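Long-range contact in EDTA monooxygenase (EDTA-degrading bacterium BNC1, PDB 5DQP), which probably acts as an FMN-dependent monooxygenase in the breakdown of EDTA, working with a partner flavin reductase: residues Y147-H158 against S216-F226. Sequence-based numbering, arbitrary orientation.
Sequences YERAEEFLEVVH and SDQGKRLASRF. With SO4 (sulfate ion), chain D.
Glu151 OE2 is gripped twice by Arg225. The shorter bond comes from Arg225 NH2, 2.9 Å from Glu151 OE2. A weak one comes from Arg225 NE. NH2 reaches the oxygen from above the carboxylate plane, and the carboxylate and guanidinium planes stand 69° apart. In Glu151 a turn about the CB-CG bond (chi2 -77°) swings the carboxylate to Arg225. Glu155 OE2 extends the salt-bridge network through a long ion pair with Arg225 NH2. Glu155 OE2 also lies 2.6 Å from Glu151 OE2. Glu151 OE2 also lies in plane at the edge of the Phe226 ring, 3.6 Å from Phe226 CE2. Leu154 CB sits over the centre of that ring, 3.5 Å from its centroid, in a CH-pi contact. The His158 ring is nearly parallel to Phe226 but slid aside, with little overlap. Phe226 is thus a knob in a hole formed by Glu151, Leu154, Glu155 and His158. With an alanine at Phe226, Leu154 CB is likely to lose the ring face it rests on, leaving a gap between the helices. The two helices run almost parallel, at 9°. They follow adjacent parallel strands, 120-125 and 210-213, of the TIM-barrel fold of the luciferase-like family. Midway along, Leu222 CD1 packs on the backbone of Glu151, and Leu222 CD2 meets the edge of the Tyr147 ring. Gln218 CB and Gly219 N lie over one face of this ring. Ser216 caps helix 217-226: its OG accepts from Gly219 N at 3.0 Å. A sulfate, probably from the crystallisation liquor, accepts a bond from Ser216 N at its O3 (3.2 Å). Tyr147 OH and Ser216 OG also approach it, but too closely to be relied on. Tyr147, Ser216 and nearby His143 are predicted FMN ligands, so the sulfate may mark the place of the FMN phosphate.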
ATOM      1  N   TYR A 147      17.261 -16.960  -3.157  1.00 29.61           N
ATOM      2  CA  TYR A 147      16.627 -17.583  -2.015  1.00 31.41           C
ATOM      3  C   TYR A 147      17.416 -17.350  -0.734  1.00 30.97           C
ATOM      4  O   TYR A 147      16.819 -17.205   0.341  1.00 29.84           O
ATOM      5  CB  TYR A 147      16.395 -19.064  -2.322  1.00 31.66           C
ATOM      6  CG  TYR A 147      15.067 -19.220  -3.015  1.00 29.87           C
ATOM      7  CD1 TYR A 147      13.894 -19.135  -2.287  1.00 31.80           C
ATOM      8  CD2 TYR A 147      14.978 -19.375  -4.399  1.00 35.17           C
ATOM      9  CE1 TYR A 147      12.665 -19.220  -2.890  1.00 31.22           C
ATOM     10  CE2 TYR A 147      13.743 -19.468  -5.017  1.00 37.07           C
ATOM     11  CZ  TYR A 147      12.591 -19.392  -4.242  1.00 37.10           C
ATOM     12  OH  TYR A 147      11.347 -19.484  -4.800  1.00 42.64           O
ATOM     13  N   GLU A 148      18.736 -17.241  -0.827  1.00 29.37           N
ATOM     14  CA  GLU A 148      19.505 -16.877   0.355  1.00 30.72           C
ATOM     15  C   GLU A 148      19.172 -15.456   0.808  1.00 30.26           C
ATOM     16  O   GLU A 148      19.077 -15.175   2.009  1.00 28.47           O
ATOM     17  CB  GLU A 148      20.999 -17.032   0.065  1.00 36.02           C
ATOM     18  CG  GLU A 148      21.889 -16.441   1.133  1.00 38.40           C
ATOM     19  CD  GLU A 148      23.366 -16.702   0.874  1.00 54.01           C
ATOM     20  OE1 GLU A 148      24.062 -17.155   1.808  1.00 66.00           O
ATOM     21  OE2 GLU A 148      23.831 -16.456  -0.259  1.00 53.30           O
ATOM     22  N   ARG A 149      19.009 -14.541  -0.140  1.00 27.97           N
ATOM     23  CA  ARG A 149      18.561 -13.200   0.212  1.00 28.45           C
ATOM     24  C   ARG A 149      17.175 -13.240   0.834  1.00 24.41           C
ATOM     25  O   ARG A 149      16.920 -12.574   1.848  1.00 21.78           O
ATOM     26  CB  ARG A 149      18.574 -12.317  -1.032  1.00 27.92           C
ATOM     27  CG  ARG A 149      18.106 -10.906  -0.826  1.00 29.36           C
ATOM     28  CD  ARG A 149      18.379 -10.139  -2.113  1.00 32.28           C
ATOM     29  NE  ARG A 149      17.909  -8.768  -2.079  1.00 44.12           N
ATOM     30  CZ  ARG A 149      18.689  -7.738  -1.776  1.00 47.59           C
ATOM     31  NH1 ARG A 149      18.187  -6.516  -1.779  1.00 32.13           N
ATOM     32  NH2 ARG A 149      19.971  -7.933  -1.473  1.00 39.20           N
ATOM     33  N   ALA A 150      16.261 -14.014   0.227  1.00 25.82           N
ATOM     34  CA  ALA A 150      14.894 -14.091   0.725  1.00 26.61           C
ATOM     35  C   ALA A 150      14.869 -14.600   2.154  1.00 28.03           C
ATOM     36  O   ALA A 150      14.066 -14.137   2.974  1.00 24.93           O
ATOM     37  CB  ALA A 150      14.046 -15.005  -0.156  1.00 20.60           C
ATOM     38  N   GLU A 151      15.723 -15.578   2.453  1.00 24.31           N
ATOM     39  CA  GLU A 151      15.781 -16.137   3.785  1.00 25.80           C
ATOM     40  C   GLU A 151      16.213 -15.079   4.802  1.00 29.86           C
ATOM     41  O   GLU A 151      15.624 -14.971   5.879  1.00 25.01           O
ATOM     42  CB  GLU A 151      16.713 -17.340   3.778  1.00 32.89           C
ATOM     43  CG  GLU A 151      16.505 -18.318   4.915  1.00 52.23           C
ATOM     44  CD  GLU A 151      17.087 -17.815   6.229  1.00 74.46           C
ATOM     45  OE1 GLU A 151      18.227 -17.288   6.216  1.00 76.92           O
ATOM     46  OE2 GLU A 151      16.399 -17.940   7.273  1.00 53.15           O
ATOM     47  N   GLU A 152      17.215 -14.269   4.469  1.00 30.59           N
ATOM     48  CA  GLU A 152      17.633 -13.216   5.393  1.00 25.84           C
ATOM     49  C   GLU A 152      16.566 -12.129   5.518  1.00 23.91           C
ATOM     50  O   GLU A 152      16.304 -11.619   6.617  1.00 25.93           O
ATOM     51  CB  GLU A 152      18.966 -12.618   4.944  1.00 27.11           C
ATOM     52  CG  GLU A 152      19.614 -11.759   6.036  1.00 30.92           C
ATOM     53  CD  GLU A 152      20.852 -10.991   5.585  1.00 33.95           C
ATOM     54  OE1 GLU A 152      21.120  -9.928   6.190  1.00 31.84           O
ATOM     55  OE2 GLU A 152      21.547 -11.436   4.634  1.00 40.77           O
ATOM     56  N   PHE A 153      15.941 -11.771   4.397  1.00 21.38           N
ATOM     57  CA  PHE A 153      14.835 -10.820   4.393  1.00 24.89           C
ATOM     58  C   PHE A 153      13.722 -11.258   5.348  1.00 22.35           C
ATOM     59  O   PHE A 153      13.178 -10.447   6.101  1.00 24.39           O
ATOM     60  CB  PHE A 153      14.312 -10.686   2.954  1.00 17.59           C
ATOM     61  CG  PHE A 153      13.384  -9.534   2.733  1.00 24.02           C
ATOM     62  CD1 PHE A 153      12.064  -9.580   3.170  1.00 23.47           C
ATOM     63  CD2 PHE A 153      13.812  -8.416   2.055  1.00 22.56           C
ATOM     64  CE1 PHE A 153      11.207  -8.526   2.939  1.00 20.51           C
ATOM     65  CE2 PHE A 153      12.960  -7.363   1.845  1.00 21.24           C
ATOM     66  CZ  PHE A 153      11.667  -7.413   2.279  1.00 19.50           C
ATOM     67  N   LEU A 154      13.348 -12.535   5.301  1.00 21.31           N
ATOM     68  CA  LEU A 154      12.276 -13.026   6.156  1.00 23.65           C
ATOM     69  C   LEU A 154      12.678 -13.000   7.623  1.00 25.62           C
ATOM     70  O   LEU A 154      11.849 -12.687   8.486  1.00 26.02           O
ATOM     71  CB  LEU A 154      11.867 -14.436   5.733  1.00 25.04           C
ATOM     72  CG  LEU A 154      10.743 -14.513   4.691  1.00 27.11           C
ATOM     73  CD1 LEU A 154       9.487 -13.893   5.277  1.00 30.92           C
ATOM     74  CD2 LEU A 154      11.126 -13.791   3.460  1.00 25.69           C
ATOM     75  N   GLU A 155      13.946 -13.315   7.931  1.00 24.88           N
ATOM     76  CA  GLU A 155      14.417 -13.178   9.307  1.00 28.98           C
ATOM     77  C   GLU A 155      14.333 -11.728   9.779  1.00 25.62           C
ATOM     78  O   GLU A 155      13.928 -11.460  10.917  1.00 26.31           O
ATOM     79  CB  GLU A 155      15.855 -13.671   9.446  1.00 29.16           C
ATOM     80  CG  GLU A 155      16.108 -15.109   9.075  1.00 43.56           C
ATOM     81  CD  GLU A 155      17.573 -15.499   9.281  1.00 62.23           C
ATOM     82  OE1 GLU A 155      18.352 -14.665   9.800  1.00 65.71           O
ATOM     83  OE2 GLU A 155      17.948 -16.637   8.925  1.00 65.68           O
ATOM     84  N   VAL A 156      14.762 -10.785   8.943  1.00 21.71           N
ATOM     85  CA  VAL A 156      14.680  -9.388   9.332  1.00 24.42           C
ATOM     86  C   VAL A 156      13.233  -9.024   9.598  1.00 24.12           C
ATOM     87  O   VAL A 156      12.892  -8.504  10.662  1.00 19.93           O
ATOM     88  CB  VAL A 156      15.294  -8.476   8.256  1.00 25.23           C
ATOM     89  CG1 VAL A 156      15.023  -7.031   8.623  1.00 18.71           C
ATOM     90  CG2 VAL A 156      16.794  -8.738   8.117  1.00 26.15           C
ATOM     91  N   VAL A 157      12.347  -9.367   8.662  1.00 23.51           N
ATOM     92  CA  VAL A 157      10.958  -8.954   8.793  1.00 20.56           C
ATOM     93  C   VAL A 157      10.331  -9.544  10.056  1.00 23.78           C
ATOM     94  O   VAL A 157       9.682  -8.831  10.825  1.00 24.18           O
ATOM     95  CB  VAL A 157      10.179  -9.323   7.522  1.00 23.85           C
ATOM     96  CG1 VAL A 157       8.659  -9.122   7.727  1.00 18.29           C
ATOM     97  CG2 VAL A 157      10.696  -8.495   6.389  1.00 18.12           C
ATOM     98  N   HIS A 158      10.502 -10.853  10.296  1.00 22.27           N
ATOM     99  CA  HIS A 158       9.933 -11.424  11.516  1.00 24.28           C
ATOM    100  C   HIS A 158      10.526 -10.767  12.757  1.00 24.97           C
ATOM    101  O   HIS A 158       9.806 -10.469  13.721  1.00 24.61           O
ATOM    102  CB  HIS A 158      10.127 -12.942  11.554  1.00 27.15           C
ATOM    103  CG  HIS A 158       9.025 -13.694  10.873  1.00 30.19           C
ATOM    104  ND1 HIS A 158       7.788 -13.880  11.452  1.00 28.15           N
ATOM    105  CD2 HIS A 158       8.956 -14.263   9.647  1.00 28.04           C
ATOM    106  CE1 HIS A 158       7.013 -14.554  10.622  1.00 34.08           C
ATOM    107  NE2 HIS A 158       7.695 -14.793   9.516  1.00 30.12           N
ATOM    108  N   SER A 216      10.468 -25.298  -6.496  1.00 40.57           N
ATOM    109  CA  SER A 216      11.872 -25.665  -6.436  1.00 36.82           C
ATOM    110  C   SER A 216      12.243 -26.104  -5.026  1.00 37.14           C
ATOM    111  O   SER A 216      11.549 -25.821  -4.047  1.00 37.51           O
ATOM    112  CB  SER A 216      12.761 -24.493  -6.856  1.00 43.22           C
ATOM    113  OG  SER A 216      12.862 -23.527  -5.826  1.00 36.15           O
ATOM    114  N   ASP A 217      13.374 -26.792  -4.921  1.00 39.28           N
ATOM    115  CA  ASP A 217      13.803 -27.248  -3.609  1.00 39.62           C
ATOM    116  C   ASP A 217      14.143 -26.077  -2.692  1.00 37.35           C
ATOM    117  O   ASP A 217      13.875 -26.152  -1.489  1.00 29.70           O
ATOM    118  CB  ASP A 217      14.982 -28.203  -3.745  1.00 47.04           C
ATOM    119  CG  ASP A 217      14.603 -29.493  -4.468  1.00 62.66           C
ATOM    120  OD1 ASP A 217      13.382 -29.769  -4.590  1.00 58.14           O
ATOM    121  OD2 ASP A 217      15.520 -30.224  -4.912  1.00 69.86           O
ATOM    122  N   GLN A 218      14.719 -24.997  -3.233  1.00 33.26           N
ATOM    123  CA  GLN A 218      14.974 -23.796  -2.435  1.00 34.76           C
ATOM    124  C   GLN A 218      13.676 -23.127  -1.991  1.00 35.22           C
ATOM    125  O   GLN A 218      13.580 -22.630  -0.860  1.00 28.09           O
ATOM    126  CB  GLN A 218      15.826 -22.810  -3.230  1.00 41.08           C
ATOM    127  CG  GLN A 218      17.309 -23.164  -3.298  1.00 45.50           C
ATOM    128  CD  GLN A 218      18.023 -22.900  -1.986  1.00 68.15           C
ATOM    129  OE1 GLN A 218      17.869 -23.656  -1.023  1.00 76.61           O
ATOM    130  NE2 GLN A 218      18.802 -21.818  -1.933  1.00 65.42           N
ATOM    131  N   GLY A 219      12.683 -23.069  -2.879  1.00 33.39           N
ATOM    132  CA  GLY A 219      11.369 -22.601  -2.477  1.00 29.46           C
ATOM    133  C   GLY A 219      10.777 -23.458  -1.380  1.00 32.06           C
ATOM    134  O   GLY A 219      10.285 -22.944  -0.369  1.00 29.31           O
ATOM    135  N   LYS A 220      10.838 -24.786  -1.552  1.00 30.50           N
ATOM    136  CA  LYS A 220      10.329 -25.681  -0.517  1.00 31.49           C
ATOM    137  C   LYS A 220      11.019 -25.444   0.819  1.00 30.48           C
ATOM    138  O   LYS A 220      10.370 -25.558   1.865  1.00 28.81           O
ATOM    139  CB  LYS A 220      10.465 -27.139  -0.939  1.00 27.75           C
ATOM    140  CG  LYS A 220       9.406 -27.559  -1.959  1.00 30.73           C
ATOM    141  CD  LYS A 220       9.698 -28.958  -2.411  1.00 33.62           C
ATOM    142  CE  LYS A 220       8.764 -29.403  -3.503  1.00 34.40           C
ATOM    143  NZ  LYS A 220       9.285 -30.680  -4.044  1.00 42.54           N
ATOM    144  N   ARG A 221      12.312 -25.081   0.805  1.00 27.17           N
ATOM    145  CA  ARG A 221      13.020 -24.806   2.050  1.00 27.65           C
ATOM    146  C   ARG A 221      12.548 -23.509   2.682  1.00 27.96           C
ATOM    147  O   ARG A 221      12.274 -23.456   3.888  1.00 29.24           O
ATOM    148  CB  ARG A 221      14.522 -24.749   1.820  1.00 30.73           C
ATOM    149  CG  ARG A 221      15.288 -24.468   3.107  1.00 44.66           C
ATOM    150  CD  ARG A 221      16.799 -24.368   2.903  1.00 57.59           C
ATOM    151  NE  ARG A 221      17.497 -24.132   4.171  1.00 65.81           N
ATOM    152  CZ  ARG A 221      17.964 -22.948   4.569  1.00 70.56           C
ATOM    153  NH1 ARG A 221      17.823 -21.876   3.802  1.00 77.22           N
ATOM    154  NH2 ARG A 221      18.578 -22.833   5.738  1.00 80.33           N
ATOM    155  N   LEU A 222      12.462 -22.438   1.886  1.00 27.40           N
ATOM    156  CA  LEU A 222      11.873 -21.206   2.394  1.00 29.57           C
ATOM    157  C   LEU A 222      10.502 -21.484   3.011  1.00 25.01           C
ATOM    158  O   LEU A 222      10.200 -21.035   4.125  1.00 24.10           O
ATOM    159  CB  LEU A 222      11.770 -20.182   1.268  1.00 25.92           C
ATOM    160  CG  LEU A 222      11.611 -18.725   1.693  1.00 30.54           C
ATOM    161  CD1 LEU A 222      12.905 -18.176   2.284  1.00 30.58           C
ATOM    162  CD2 LEU A 222      11.208 -17.900   0.515  1.00 29.19           C
ATOM    163  N   ALA A 223       9.670 -22.254   2.309  1.00 23.53           N
ATOM    164  CA  ALA A 223       8.324 -22.522   2.797  1.00 22.36           C
ATOM    165  C   ALA A 223       8.349 -23.270   4.120  1.00 21.46           C
ATOM    166  O   ALA A 223       7.538 -22.988   5.011  1.00 23.88           O
ATOM    167  CB  ALA A 223       7.534 -23.307   1.755  1.00 26.41           C
ATOM    168  N   SER A 224       9.278 -24.226   4.275  1.00 24.13           N
ATOM    169  CA  SER A 224       9.306 -25.014   5.505  1.00 23.59           C
ATOM    170  C   SER A 224       9.669 -24.145   6.703  1.00 25.46           C
ATOM    171  O   SER A 224       9.266 -24.452   7.831  1.00 23.72           O
ATOM    172  CB  SER A 224      10.283 -26.193   5.369  1.00 22.87           C
ATOM    173  OG  SER A 224      11.643 -25.755   5.396  1.00 26.24           O
ATOM    174  N   ARG A 225      10.400 -23.041   6.471  1.00 25.74           N
ATOM    175  CA  ARG A 225      10.858 -22.131   7.525  1.00 28.39           C
ATOM    176  C   ARG A 225       9.867 -21.011   7.809  1.00 28.12           C
ATOM    177  O   ARG A 225       9.667 -20.642   8.971  1.00 31.32           O
ATOM    178  CB  ARG A 225      12.224 -21.525   7.151  1.00 27.19           C
ATOM    179  CG  ARG A 225      13.341 -22.574   6.983  1.00 37.79           C
ATOM    180  CD  ARG A 225      14.715 -21.974   6.634  1.00 41.83           C
ATOM    181  NE  ARG A 225      15.028 -20.828   7.483  1.00 55.63           N
ATOM    182  CZ  ARG A 225      15.439 -20.910   8.747  1.00 63.52           C
ATOM    183  NH1 ARG A 225      15.600 -22.096   9.322  1.00 75.38           N
ATOM    184  NH2 ARG A 225      15.686 -19.806   9.443  1.00 49.48           N
ATOM    185  N   PHE A 226       9.240 -20.460   6.770  1.00 24.98           N
ATOM    186  CA  PHE A 226       8.432 -19.255   6.890  1.00 24.80           C
ATOM    187  C   PHE A 226       7.030 -19.344   6.305  1.00 24.62           C
ATOM    188  O   PHE A 226       6.200 -18.511   6.661  1.00 25.88           O
ATOM    189  CB  PHE A 226       9.150 -18.079   6.224  1.00 25.19           C
ATOM    190  CG  PHE A 226      10.447 -17.744   6.872  1.00 26.51           C
ATOM    191  CD1 PHE A 226      10.465 -17.125   8.106  1.00 26.90           C
ATOM    192  CD2 PHE A 226      11.651 -18.070   6.262  1.00 23.82           C
ATOM    193  CE1 PHE A 226      11.671 -16.822   8.732  1.00 29.52           C
ATOM    194  CE2 PHE A 226      12.852 -17.779   6.881  1.00 24.65           C
ATOM    195  CZ  PHE A 226      12.863 -17.152   8.108  1.00 28.29           C
TER
HETATM  196  S   SO4 D 502      10.874 -21.300  -7.608  1.00 59.87           S
HETATM  197  O1  SO4 D 502      11.853 -21.779  -8.586  1.00 61.51           O
HETATM  198  O2  SO4 D 502       9.552 -21.284  -8.234  1.00 66.42           O
HETATM  199  O3  SO4 D 502      10.839 -22.161  -6.426  1.00 45.93           O
HETATM  200  O4  SO4 D 502      11.251 -19.945  -7.203  1.00 63.54           O